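Cobalamin biosynthesis protein CobN (Mycobacterium tuberculosis, PDB 7C6O) probably serves as the large, catalytic subunit of the cobaltochelatase that inserts cobalt into the corrin ring during cobalamin biosynthesis. Local coordinates at residues A370-A375 and A534-L539; I493-L498 and V504-P509; A393-L398 and D421-A426; I587-V592 and E809-A814; A472-G475 and E480-V483. All blocks are in the same frame, centred on the assembly; numbering follows the deposited sequence.

Contact 1 of 5, residues A370-A375 and A534-L539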
# COMPACT_ATOMS: atom_id res chain seq x y z
N ALA A 370 -3.24 22.32 9.81
CA ALA A 370 -1.81 22.05 9.92
C ALA A 370 -1.32 21.43 8.62
O ALA A 370 -1.86 20.42 8.16
CB ALA A 370 -1.53 21.12 11.10
N LEU A 371 -0.30 22.05 8.03
CA LEU A 371 0.35 21.56 6.81
C LEU A 371 1.70 20.98 7.21
O LEU A 371 2.60 21.73 7.61
CB LEU A 371 0.49 22.69 5.79
CG LEU A 371 0.87 22.35 4.35
CD1 LEU A 371 -0.19 21.47 3.71
CD2 LEU A 371 1.07 23.62 3.53
N VAL A 372 1.85 19.66 7.11
CA VAL A 372 3.03 18.96 7.61
C VAL A 372 3.84 18.44 6.42
O VAL A 372 3.29 17.82 5.51
CB VAL A 372 2.64 17.81 8.55
CG1 VAL A 372 3.88 17.07 9.05
CG2 VAL A 372 1.82 18.33 9.72
N PHE A 373 5.15 18.69 6.46
CA PHE A 373 6.07 18.27 5.41
C PHE A 373 6.94 17.12 5.91
O PHE A 373 7.41 17.14 7.06
CB PHE A 373 6.98 19.43 4.98
CG PHE A 373 6.25 20.57 4.32
CD1 PHE A 373 5.45 21.43 5.06
CD2 PHE A 373 6.38 20.79 2.96
CE1 PHE A 373 4.79 22.48 4.45
CE2 PHE A 373 5.72 21.83 2.34
CZ PHE A 373 4.93 22.68 3.09
N SER A 374 7.17 16.14 5.05
CA SER A 374 8.12 15.07 5.35
C SER A 374 9.54 15.63 5.42
O SER A 374 9.85 16.68 4.86
CB SER A 374 8.05 13.97 4.30
OG SER A 374 6.74 13.46 4.15
N ALA A 375 10.41 14.90 6.11
CA ALA A 375 11.79 15.31 6.31
C ALA A 375 12.72 14.11 6.15
O ALA A 375 12.28 12.96 6.08
CB ALA A 375 12.00 15.97 7.68
N ALA A 534 4.97 15.25 21.53
CA ALA A 534 4.55 16.59 21.92
C ALA A 534 4.16 17.43 20.71
O ALA A 534 3.17 18.17 20.74
CB ALA A 534 5.65 17.29 22.71
N ALA A 535 4.93 17.32 19.62
CA ALA A 535 4.67 18.14 18.44
C ALA A 535 3.30 17.81 17.84
O ALA A 535 2.52 18.71 17.52
CB ALA A 535 5.77 17.93 17.41
N TYR A 536 2.99 16.52 17.69
CA TYR A 536 1.69 16.15 17.13
C TYR A 536 0.56 16.47 18.10
O TYR A 536 -0.52 16.91 17.69
CB TYR A 536 1.67 14.68 16.74
CG TYR A 536 2.09 14.47 15.30
CD1 TYR A 536 1.19 14.69 14.26
CD2 TYR A 536 3.38 14.07 14.98
CE1 TYR A 536 1.57 14.52 12.95
CE2 TYR A 536 3.76 13.90 13.67
CZ TYR A 536 2.86 14.12 12.65
OH TYR A 536 3.23 13.95 11.34
N ARG A 537 0.79 16.26 19.40
CA ARG A 537 -0.25 16.58 20.37
C ARG A 537 -0.49 18.08 20.46
O ARG A 537 -1.60 18.50 20.81
CB ARG A 537 0.12 15.99 21.74
CG ARG A 537 0.01 14.47 21.80
CD ARG A 537 -1.44 13.99 21.62
NE ARG A 537 -1.82 13.85 20.21
CZ ARG A 537 -3.02 14.16 19.73
NH1 ARG A 537 -3.95 14.65 20.54
NH2 ARG A 537 -3.28 14.00 18.45
N TRP A 538 0.52 18.90 20.13
CA TRP A 538 0.29 20.34 20.13
C TRP A 538 -0.56 20.77 18.94
O TRP A 538 -1.27 21.77 19.02
CB TRP A 538 1.62 21.09 20.13
CG TRP A 538 1.42 22.56 19.91
CD1 TRP A 538 1.05 23.48 20.85
CD2 TRP A 538 1.53 23.27 18.67
NE1 TRP A 538 0.93 24.73 20.27
CE2 TRP A 538 1.22 24.62 18.94
CE3 TRP A 538 1.86 22.89 17.37
CZ2 TRP A 538 1.24 25.60 17.94
CZ3 TRP A 538 1.88 23.87 16.38
CH2 TRP A 538 1.57 25.20 16.68
N LEU A 539 -0.49 20.03 17.82
CA LEU A 539 -1.37 20.32 16.69
C LEU A 539 -2.84 20.16 17.05
O LEU A 539 -3.69 20.77 16.41
CB LEU A 539 -1.03 19.41 15.51
CG LEU A 539 0.36 19.54 14.89
CD1 LEU A 539 0.53 18.54 13.75
CD2 LEU A 539 0.58 20.97 14.39

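Contact 2 of 5, residues I493-L498 and V504-P509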
# COMPACT_ATOMS: atom_id res chain seq x y z
N ILE A 493 9.07 21.60 26.26
CA ILE A 493 9.41 20.98 24.99
C ILE A 493 9.22 22.03 23.90
O ILE A 493 8.12 22.56 23.71
CB ILE A 493 8.55 19.74 24.72
CG1 ILE A 493 8.75 18.71 25.83
CG2 ILE A 493 8.92 19.12 23.37
CD1 ILE A 493 7.87 17.48 25.71
N VAL A 494 10.31 22.33 23.18
CA VAL A 494 10.31 23.40 22.18
C VAL A 494 10.01 22.80 20.82
O VAL A 494 10.66 21.84 20.39
CB VAL A 494 11.67 24.13 22.17
CG1 VAL A 494 11.64 25.29 21.19
CG2 VAL A 494 12.02 24.62 23.57
N ILE A 495 9.02 23.37 20.13
CA ILE A 495 8.54 22.86 18.86
C ILE A 495 8.68 23.96 17.82
O ILE A 495 8.02 25.00 17.92
CB ILE A 495 7.08 22.37 18.95
CG1 ILE A 495 6.96 21.25 19.98
CG2 ILE A 495 6.59 21.91 17.58
CD1 ILE A 495 5.55 21.03 20.47
N ALA A 496 9.53 23.73 16.83
CA ALA A 496 9.69 24.68 15.73
C ALA A 496 8.54 24.51 14.75
O ALA A 496 8.22 23.40 14.33
CB ALA A 496 11.03 24.46 15.03
N ALA A 497 7.91 25.63 14.38
CA ALA A 497 6.81 25.61 13.44
C ALA A 497 6.59 27.01 12.90
O ALA A 497 6.91 28.00 13.57
CB ALA A 497 5.52 25.08 14.08
N LEU A 498 6.05 27.09 11.69
CA LEU A 498 5.78 28.35 11.01
C LEU A 498 4.28 28.62 11.07
O LEU A 498 3.50 27.94 10.39
CB LEU A 498 6.30 28.30 9.58
CG LEU A 498 6.04 29.48 8.64
CD1 LEU A 498 6.38 30.80 9.32
CD2 LEU A 498 6.86 29.30 7.37
N VAL A 504 -0.63 26.46 10.36
CA VAL A 504 0.70 26.16 10.86
C VAL A 504 1.38 25.24 9.86
O VAL A 504 0.80 24.25 9.42
CB VAL A 504 0.67 25.54 12.27
CG1 VAL A 504 -0.16 24.27 12.30
CG2 VAL A 504 2.08 25.25 12.76
N LEU A 505 2.60 25.61 9.47
CA LEU A 505 3.44 24.77 8.62
C LEU A 505 4.53 24.19 9.50
O LEU A 505 5.25 24.93 10.17
CB LEU A 505 4.03 25.57 7.45
CG LEU A 505 3.14 25.73 6.21
CD1 LEU A 505 1.89 26.55 6.50
CD2 LEU A 505 3.93 26.35 5.06
N MET A 506 4.65 22.86 9.50
CA MET A 506 5.55 22.18 10.41
C MET A 506 6.30 21.09 9.67
O MET A 506 5.71 20.35 8.87
CB MET A 506 4.78 21.57 11.60
CG MET A 506 5.65 20.85 12.61
SD MET A 506 4.70 20.10 13.95
CE MET A 506 4.17 21.55 14.84
N VAL A 507 7.59 20.99 9.92
CA VAL A 507 8.36 19.85 9.47
C VAL A 507 8.07 18.68 10.40
O VAL A 507 8.09 18.84 11.63
CB VAL A 507 9.86 20.17 9.44
CG1 VAL A 507 10.64 18.96 8.97
CG2 VAL A 507 10.13 21.36 8.53
N GLN A 508 7.76 17.53 9.82
CA GLN A 508 7.46 16.35 10.62
C GLN A 508 8.62 16.07 11.57
O GLN A 508 9.79 16.13 11.15
CB GLN A 508 7.22 15.15 9.71
CG GLN A 508 6.53 13.98 10.38
CD GLN A 508 6.12 12.92 9.39
OE1 GLN A 508 6.89 12.54 8.51
NE2 GLN A 508 4.88 12.43 9.51
N PRO A 509 8.36 15.80 12.85
CA PRO A 509 9.45 15.62 13.80
C PRO A 509 10.31 14.44 13.41
O PRO A 509 9.83 13.50 12.75
CB PRO A 509 8.73 15.39 15.13
CG PRO A 509 7.34 15.88 14.93
CD PRO A 509 7.04 15.67 13.49
O HOH W 1 8.59 22.76 11.64

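Contact 3 of 5, residues A393-L398 and D421-A426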
# COMPACT_ATOMS: atom_id res chain seq x y z
N ALA A 393 6.11 24.13 -4.73
CA ALA A 393 5.15 24.74 -5.64
C ALA A 393 3.74 24.25 -5.37
O ALA A 393 2.77 25.02 -5.48
CB ALA A 393 5.55 24.47 -7.09
N SER A 394 3.59 22.98 -5.00
CA SER A 394 2.28 22.45 -4.65
C SER A 394 1.75 23.11 -3.38
O SER A 394 0.55 23.40 -3.28
CB SER A 394 2.34 20.93 -4.47
OG SER A 394 2.73 20.30 -5.68
N ALA A 395 2.62 23.33 -2.39
CA ALA A 395 2.21 24.01 -1.17
C ALA A 395 1.75 25.43 -1.46
O ALA A 395 0.73 25.89 -0.94
CB ALA A 395 3.35 24.00 -0.16
N VAL A 396 2.50 26.16 -2.30
CA VAL A 396 2.11 27.52 -2.66
C VAL A 396 0.74 27.50 -3.33
O VAL A 396 -0.16 28.27 -2.97
CB VAL A 396 3.17 28.16 -3.57
CG1 VAL A 396 2.62 29.43 -4.22
CG2 VAL A 396 4.43 28.48 -2.77
N ALA A 397 0.56 26.61 -4.31
CA ALA A 397 -0.70 26.56 -5.04
C ALA A 397 -1.86 26.19 -4.12
O ALA A 397 -2.97 26.72 -4.27
CB ALA A 397 -0.60 25.57 -6.20
N LEU A 398 -1.61 25.30 -3.16
CA LEU A 398 -2.66 24.95 -2.20
C LEU A 398 -2.99 26.14 -1.30
O LEU A 398 -4.17 26.45 -1.08
CB LEU A 398 -2.22 23.75 -1.36
CG LEU A 398 -3.15 23.39 -0.20
CD1 LEU A 398 -4.52 22.97 -0.71
CD2 LEU A 398 -2.54 22.29 0.66
N ASP A 421 10.39 28.54 -3.49
CA ASP A 421 11.66 28.61 -2.78
C ASP A 421 11.56 29.48 -1.53
O ASP A 421 12.08 29.13 -0.47
CB ASP A 421 12.76 29.14 -3.69
CG ASP A 421 13.28 28.09 -4.67
OD1 ASP A 421 12.72 26.97 -4.69
OD2 ASP A 421 14.24 28.40 -5.40
N ALA A 422 10.89 30.64 -1.65
CA ALA A 422 10.75 31.53 -0.51
C ALA A 422 9.98 30.85 0.62
O ALA A 422 10.33 30.99 1.80
CB ALA A 422 10.05 32.82 -0.93
N LEU A 423 8.92 30.11 0.27
CA LEU A 423 8.13 29.42 1.29
C LEU A 423 8.96 28.35 1.99
O LEU A 423 9.01 28.30 3.23
CB LEU A 423 6.89 28.80 0.66
CG LEU A 423 5.99 28.04 1.64
CD1 LEU A 423 5.42 28.98 2.69
CD2 LEU A 423 4.87 27.31 0.90
N ILE A 424 9.62 27.49 1.22
CA ILE A 424 10.34 26.38 1.83
C ILE A 424 11.56 26.88 2.59
O ILE A 424 11.92 26.33 3.63
CB ILE A 424 10.70 25.32 0.76
CG1 ILE A 424 10.99 23.97 1.42
CG2 ILE A 424 11.87 25.77 -0.11
CD1 ILE A 424 9.75 23.32 2.00
N HIS A 425 12.21 27.94 2.10
CA HIS A 425 13.33 28.52 2.84
C HIS A 425 12.86 29.09 4.17
O HIS A 425 13.55 28.96 5.19
CB HIS A 425 14.02 29.60 2.02
CG HIS A 425 14.75 29.08 0.82
ND1 HIS A 425 15.46 29.90 -0.03
CD2 HIS A 425 14.87 27.83 0.33
CE1 HIS A 425 15.99 29.17 -1.00
NE2 HIS A 425 15.65 27.91 -0.80
N ALA A 426 11.69 29.73 4.18
CA ALA A 426 11.14 30.25 5.43
C ALA A 426 10.83 29.13 6.41
O ALA A 426 11.03 29.28 7.62
CB ALA A 426 9.88 31.07 5.14

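Contact 4 of 5, residues I587-V592 and E809-A814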
# COMPACT_ATOMS: atom_id res chain seq x y z
N ILE A 587 -5.61 14.47 5.73
CA ILE A 587 -5.80 14.57 4.29
C ILE A 587 -4.42 14.53 3.65
O ILE A 587 -3.51 15.24 4.08
CB ILE A 587 -6.57 15.84 3.91
CG1 ILE A 587 -7.92 15.86 4.63
CG2 ILE A 587 -6.75 15.94 2.41
CD1 ILE A 587 -8.55 17.23 4.73
N TYR A 588 -4.27 13.70 2.62
CA TYR A 588 -2.95 13.21 2.22
C TYR A 588 -2.83 13.14 0.70
O TYR A 588 -3.11 12.10 0.09
CB TYR A 588 -2.69 11.84 2.84
CG TYR A 588 -1.27 11.52 3.24
CD1 TYR A 588 -0.19 11.98 2.50
CD2 TYR A 588 -1.01 10.72 4.35
CE1 TYR A 588 1.11 11.66 2.86
CE2 TYR A 588 0.27 10.41 4.73
CZ TYR A 588 1.33 10.87 3.98
OH TYR A 588 2.61 10.54 4.37
N PRO A 589 -2.42 14.23 0.06
CA PRO A 589 -2.08 14.15 -1.37
C PRO A 589 -1.00 13.10 -1.60
O PRO A 589 0.01 13.06 -0.89
CB PRO A 589 -1.59 15.56 -1.70
CG PRO A 589 -2.26 16.44 -0.68
CD PRO A 589 -2.33 15.61 0.57
N PHE A 590 -1.22 12.23 -2.59
CA PHE A 590 -0.39 11.04 -2.70
C PHE A 590 -0.25 10.61 -4.15
O PHE A 590 -1.23 10.60 -4.90
CB PHE A 590 -0.98 9.89 -1.87
CG PHE A 590 0.06 9.07 -1.18
CD1 PHE A 590 0.75 8.09 -1.85
CD2 PHE A 590 0.36 9.31 0.15
CE1 PHE A 590 1.72 7.34 -1.22
CE2 PHE A 590 1.32 8.57 0.80
CZ PHE A 590 2.00 7.58 0.12
N LEU A 591 0.96 10.22 -4.53
CA LEU A 591 1.24 9.83 -5.91
C LEU A 591 0.43 8.60 -6.30
O LEU A 591 0.39 7.61 -5.57
CB LEU A 591 2.73 9.56 -6.07
CG LEU A 591 3.22 9.13 -7.45
CD1 LEU A 591 2.88 10.18 -8.51
CD2 LEU A 591 4.72 8.86 -7.42
N VAL A 592 -0.21 8.66 -7.47
CA VAL A 592 -1.17 7.64 -7.88
C VAL A 592 -0.51 6.28 -8.09
O VAL A 592 -1.15 5.24 -7.86
CB VAL A 592 -1.94 8.10 -9.14
CG1 VAL A 592 -0.98 8.33 -10.31
CG2 VAL A 592 -3.02 7.10 -9.52
N GLU A 809 -8.93 21.19 -5.61
CA GLU A 809 -10.34 21.28 -5.24
C GLU A 809 -10.75 20.13 -4.34
O GLU A 809 -11.53 20.32 -3.40
CB GLU A 809 -11.21 21.33 -6.49
CG GLU A 809 -12.69 21.59 -6.21
CD GLU A 809 -12.90 22.81 -5.33
OE1 GLU A 809 -13.51 22.66 -4.24
OE2 GLU A 809 -12.45 23.91 -5.71
N GLN A 810 -10.21 18.93 -4.59
CA GLN A 810 -10.58 17.78 -3.77
C GLN A 810 -9.95 17.85 -2.39
O GLN A 810 -10.53 17.35 -1.42
CB GLN A 810 -10.20 16.48 -4.47
CG GLN A 810 -11.10 16.12 -5.65
CD GLN A 810 -12.51 15.73 -5.23
OE1 GLN A 810 -12.78 15.47 -4.06
NE2 GLN A 810 -13.42 15.70 -6.20
N VAL A 811 -8.77 18.47 -2.27
CA VAL A 811 -8.22 18.74 -0.94
C VAL A 811 -9.13 19.69 -0.18
O VAL A 811 -9.39 19.50 1.02
CB VAL A 811 -6.78 19.29 -1.05
CG1 VAL A 811 -6.29 19.76 0.32
CG2 VAL A 811 -5.85 18.24 -1.62
N LEU A 812 -9.64 20.72 -0.86
CA LEU A 812 -10.57 21.65 -0.22
C LEU A 812 -11.87 20.96 0.15
O LEU A 812 -12.44 21.22 1.22
CB LEU A 812 -10.83 22.84 -1.14
CG LEU A 812 -9.62 23.72 -1.44
CD1 LEU A 812 -9.99 24.88 -2.36
CD2 LEU A 812 -9.00 24.24 -0.15
N ARG A 813 -12.37 20.07 -0.72
CA ARG A 813 -13.57 19.31 -0.38
C ARG A 813 -13.34 18.44 0.85
O ARG A 813 -14.21 18.33 1.72
CB ARG A 813 -14.01 18.44 -1.56
CG ARG A 813 -14.52 19.22 -2.77
CD ARG A 813 -15.19 18.30 -3.80
NE ARG A 813 -16.41 17.67 -3.29
CZ ARG A 813 -16.56 16.37 -3.07
NH1 ARG A 813 -15.57 15.53 -3.34
NH2 ARG A 813 -17.71 15.90 -2.60
N ALA A 814 -12.16 17.81 0.93
CA ALA A 814 -11.85 16.97 2.09
C ALA A 814 -11.76 17.79 3.36
O ALA A 814 -12.21 17.36 4.42
CB ALA A 814 -10.55 16.20 1.84

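Contact 5 of 5, residues A472-G475 and E480-V483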
# COMPACT_ATOMS: atom_id res chain seq x y z
N ALA A 472 11.68 3.93 28.20
CA ALA A 472 12.86 3.06 28.18
C ALA A 472 13.91 3.59 27.22
O ALA A 472 15.12 3.50 27.49
CB ALA A 472 12.45 1.64 27.81
N TYR A 473 13.48 4.14 26.09
CA TYR A 473 14.41 4.65 25.08
C TYR A 473 14.71 6.13 25.23
O TYR A 473 15.83 6.56 24.93
CB TYR A 473 13.86 4.38 23.68
CG TYR A 473 14.01 2.95 23.23
CD1 TYR A 473 13.05 1.99 23.55
CD2 TYR A 473 15.11 2.54 22.48
CE1 TYR A 473 13.18 0.68 23.13
CE2 TYR A 473 15.25 1.24 22.06
CZ TYR A 473 14.29 0.31 22.39
OH TYR A 473 14.43 -0.99 21.97
N TRP A 474 13.75 6.93 25.70
CA TRP A 474 13.90 8.38 25.72
C TRP A 474 13.90 8.97 27.12
O TRP A 474 13.97 10.20 27.24
CB TRP A 474 12.78 9.02 24.88
CG TRP A 474 12.80 8.56 23.46
CD1 TRP A 474 11.96 7.65 22.88
CD2 TRP A 474 13.71 8.98 22.43
NE1 TRP A 474 12.29 7.48 21.55
CE2 TRP A 474 13.36 8.29 21.25
CE3 TRP A 474 14.79 9.87 22.40
CZ2 TRP A 474 14.05 8.46 20.05
CZ3 TRP A 474 15.47 10.04 21.21
CH2 TRP A 474 15.10 9.34 20.05
N GLY A 475 13.84 8.15 28.16
CA GLY A 475 13.86 8.65 29.52
C GLY A 475 12.49 9.09 29.97
O GLY A 475 11.53 9.12 29.19
N GLU A 480 14.89 14.49 26.97
CA GLU A 480 16.04 15.36 26.82
C GLU A 480 16.16 15.95 25.42
O GLU A 480 17.15 16.63 25.13
CB GLU A 480 17.33 14.60 27.16
CG GLU A 480 17.42 14.11 28.58
CD GLU A 480 18.54 13.11 28.78
OE1 GLU A 480 18.81 12.31 27.86
OE2 GLU A 480 19.16 13.12 29.87
N LEU A 481 15.19 15.71 24.54
CA LEU A 481 15.22 16.22 23.18
C LEU A 481 14.46 17.54 23.11
O LEU A 481 13.24 17.56 23.35
CB LEU A 481 14.62 15.22 22.20
CG LEU A 481 15.55 14.22 21.52
CD1 LEU A 481 14.84 13.58 20.34
CD2 LEU A 481 16.83 14.91 21.07
N PHE A 482 15.17 18.62 22.79
CA PHE A 482 14.57 19.94 22.62
C PHE A 482 13.80 20.38 23.86
O PHE A 482 12.71 20.97 23.77
CB PHE A 482 13.67 19.98 21.38
CG PHE A 482 14.39 19.71 20.09
CD1 PHE A 482 15.33 20.62 19.61
CD2 PHE A 482 14.15 18.56 19.36
CE1 PHE A 482 16.00 20.38 18.43
CE2 PHE A 482 14.81 18.32 18.18
CZ PHE A 482 15.74 19.23 17.71
N VAL A 483 14.36 20.10 25.03
CA VAL A 483 13.77 20.51 26.30
C VAL A 483 14.55 21.71 26.82
O VAL A 483 15.77 21.63 27.01
CB VAL A 483 13.77 19.36 27.32
CG1 VAL A 483 13.41 19.88 28.70
CG2 VAL A 483 12.80 18.27 26.88
O HOH W 2 14.76 12.13 25.36

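Contact 1 of 5, residues A370-A375 and A534-L539
The hydroxyl of Tyr536 ends beside Val372, its OH lying 3.9 Å from Val372 CG1, and Gln508 NE2 holds it there by a hydrogen bond, so that this buried polar atom is satisfied at the edge of an apolar contact. The setting is an alpha/beta one: helix 530-539 lies in the beta-alpha-beta crossover from strand 503-507 to strand 551-555 and passes over strand 369-373, which runs between those two strands and parallel to both. Helix and strand are accordingly almost antiparallel, at 156°, with their axes 11.0 Å apart. Such spacing is bridged by side chains alone, without a hydrogen bond between the two segments. On the strand, Ala370 and Val372 face the helix, whereas Leu371 and Phe373 turn to the other side of the sheet. Val372 splits its branches between two partners: with CG1 anti to the backbone N (chi1 180°), that methyl is given to the tyrosine and CG2 to Leu539. A forked leucine suits the helix position because it serves two strand residues at once. Its CD1 sits 4.2 Å from Val372 CG2, and its CD2 rests on the small side chain of Ala370, 3.9 Å from CB.

Contact 2 of 5, residues I493-L498 and V504-P509
Leu498 and Leu505 form an antiparallel hydrogen-bonded pair near the turn of a beta hairpin, and two backbone bonds join them. Leu498 N donates a hydrogen bond to Leu505 O at 2.8 Å, and Leu505 N donates one to Leu498 O at 2.7 Å, with an N-H...O angle of 175°. The same Leu498 O also receives a CA-H...O contact from Val504 CA, at 3.4 Å. Farther from the turn the strands diverge and a water takes over: it donates to Ala496 O and accepts from Val507 N, 2.7 Å away, so both backbone groups are paired although they no longer meet directly. Apolar contacts fall on the two faces of the hairpin. On one, Leu498 CB and Leu505 CB stand side by side, 4.1 Å apart. On the other, Met506 runs out straight from the backbone and bends only at chi3 (-71°), which brings CE to 3.7 Å from Ile495 CG2 and close to Ala497 CB. A slim, flexible methionine can span the widening gap, while the short Ala497 also admits Val504 CG2, at 3.7 Å from its CB. Strand 503-507 continues into the sheet beside strand 369-373, strand 492-500 pairs with 448-451, and Trp538 of helix 530-539 packs on Met506.

Contact 3 of 5, residues A393-L398 and D421-A426
Leu423 is the side chain that reaches from helix 420-431 to helix 391-405, where Ala395 and Val396 receive it. Its CB leaves the helix pointing at the partner, and the touching is left to the tip. Because CG stands anti to the backbone N (chi1 179°), the chain extends straight outward, and the branch point carries its two methyls into different surroundings. CD2 makes the contact here: it sits 3.8 Å from Ala395 CB and 3.9 Å from Val396 CG2, lodged between two successive residues of the other helix. Leucine and valine lie alongside one another, heading in opposite directions. Both helices belong to the layer on one face of the central mixed sheet of an alpha/beta domain, the face bearing Leu371 and Phe373, while helix 530-539 lies on the other. Alanine is apt at 395, since its small side chain lets the leucine methyl come near the backbone, and its CB also meets Phe373 below. Beyond the contact, helix 420-431 is tied on its far side to the C-terminal helices: Asp421 bonds Ser1185 OG and Tyr1137 N, and the ring of His425 meets Trp1188 edge-to-face. The other methyl of Leu423, CD1, turns toward the hairpin and packs 3.8 Å from Leu505 CD2.

Contact 4 of 5, residues I587-V592 and E809-A814
Ile587 is the bump and Ala814 the hollow of this contact. Strand 586-591, a parallel strand of the mixed sheet between 551-555 and 608-612, is covered here by helix 807-815 in an alpha/beta arrangement. Their axes run nearly antiparallel, at 163°, and come within 9.3 Å, a close approach that a small residue at the helix surface makes possible. The isoleucine is stretched toward the helix, CG1 anti to its own carbonyl carbon (chi1 -58°), and its tip CD1 pushes past the alanine methyl until it is 3.5 Å from Ala814 C. The fit is reciprocal: Ala814 CB settles against three atoms of the isoleucine, CG1 at 3.8 Å, CG2 at 3.9 Å and CD1 at 3.7 Å. One helical turn earlier, Val811 presents a second knob. Its CG2 stands 4.1 Å from Pro589 CG, the valine and the proline ring crossing roughly at right angles, while CG1 looks toward both Ile587 CG2 and Leu398 of helix 391-405. Pro589 is well placed because its compact ring offers an apolar surface without extending far from the strand. Tyr588, between them, points to the other face, where its OH is hydrogen-bonded to Glu562 and its ring meets that of His554. On the flank of the helix, Arg813 NH2 makes a salt bridge with Asp280, and NH1 bonds Phe819 O. Within its own turn Arg813 NH1 also donates to Gln810 OE1 at 2.9 Å, and that oxygen lies almost in the plane of the guanidinium group.

Contact 5 of 5, residues A472-G475 and E480-V483
The ring of Trp474 and the branch of Leu481 make the apolar part of this contact, the leucine's CD1 standing 3.7 Å from Trp474 CZ3 and its CG 4.2 Å from the same atom. The methyl comes in obliquely at CZ3 of the six-membered ring. Trp474 has CG anti to its carbonyl carbon (chi1 -59°), which sends the long side chain out from the helix and toward the returning chain; a broad indole suits a place where the chains stand apart, the CA atoms of Trp474 and Glu480 being 7.4 Å from each other. The indole has a second hold: NE1 is hydrogen-bonded to Pro527 O.

Polar contact is made through solvent. A water donates to Trp474 O at 2.8 Å and accepts from Glu480 N at 2.9 Å, joining two backbone groups too far apart for a direct bond. The arrangement belongs to the end of helix 464-474, where the last carbonyls lack a following helical amide to accept from, and to the loop that leads from it to the short strand 483-484. Glu480, with its carboxylate, suits the solvent-exposed position at this turn.

The backbone contribution is the helix stop. Gly475 departs from helical angles with a positive phi, 83°, that glycine adopts readily because it has no CB to press on the Trp474 carbonyl. Its own O is bonded to His530 NE2. Past the contact, Phe482 pairs through its backbone with Val494, and Leu481 also touches Glu515.

In the fold
Contacts 1 to 4 are buried, whereas contact 5 lies at the surface, its loop leading to the sheet's edge. Contacts 1, 2 and 4 all involve the same mixed sheet, and contact 3 joins two helices over it. Contacts 1 and 4 set helices on parallel strands from opposite faces, and both rely on apolar branches. Contact 3 is likewise apolar, and Leu398 connects its helix to Leu371 of contact 1 and Val811 of contact 4. Contact 2 differs in being held by backbone hydrogen bonds, and Leu371 N bonds Val504 O to tie it to contact 1. Water joins backbone groups in both contact 2, within the hairpin, and contact 5; Phe482 O with Val494 N links these two.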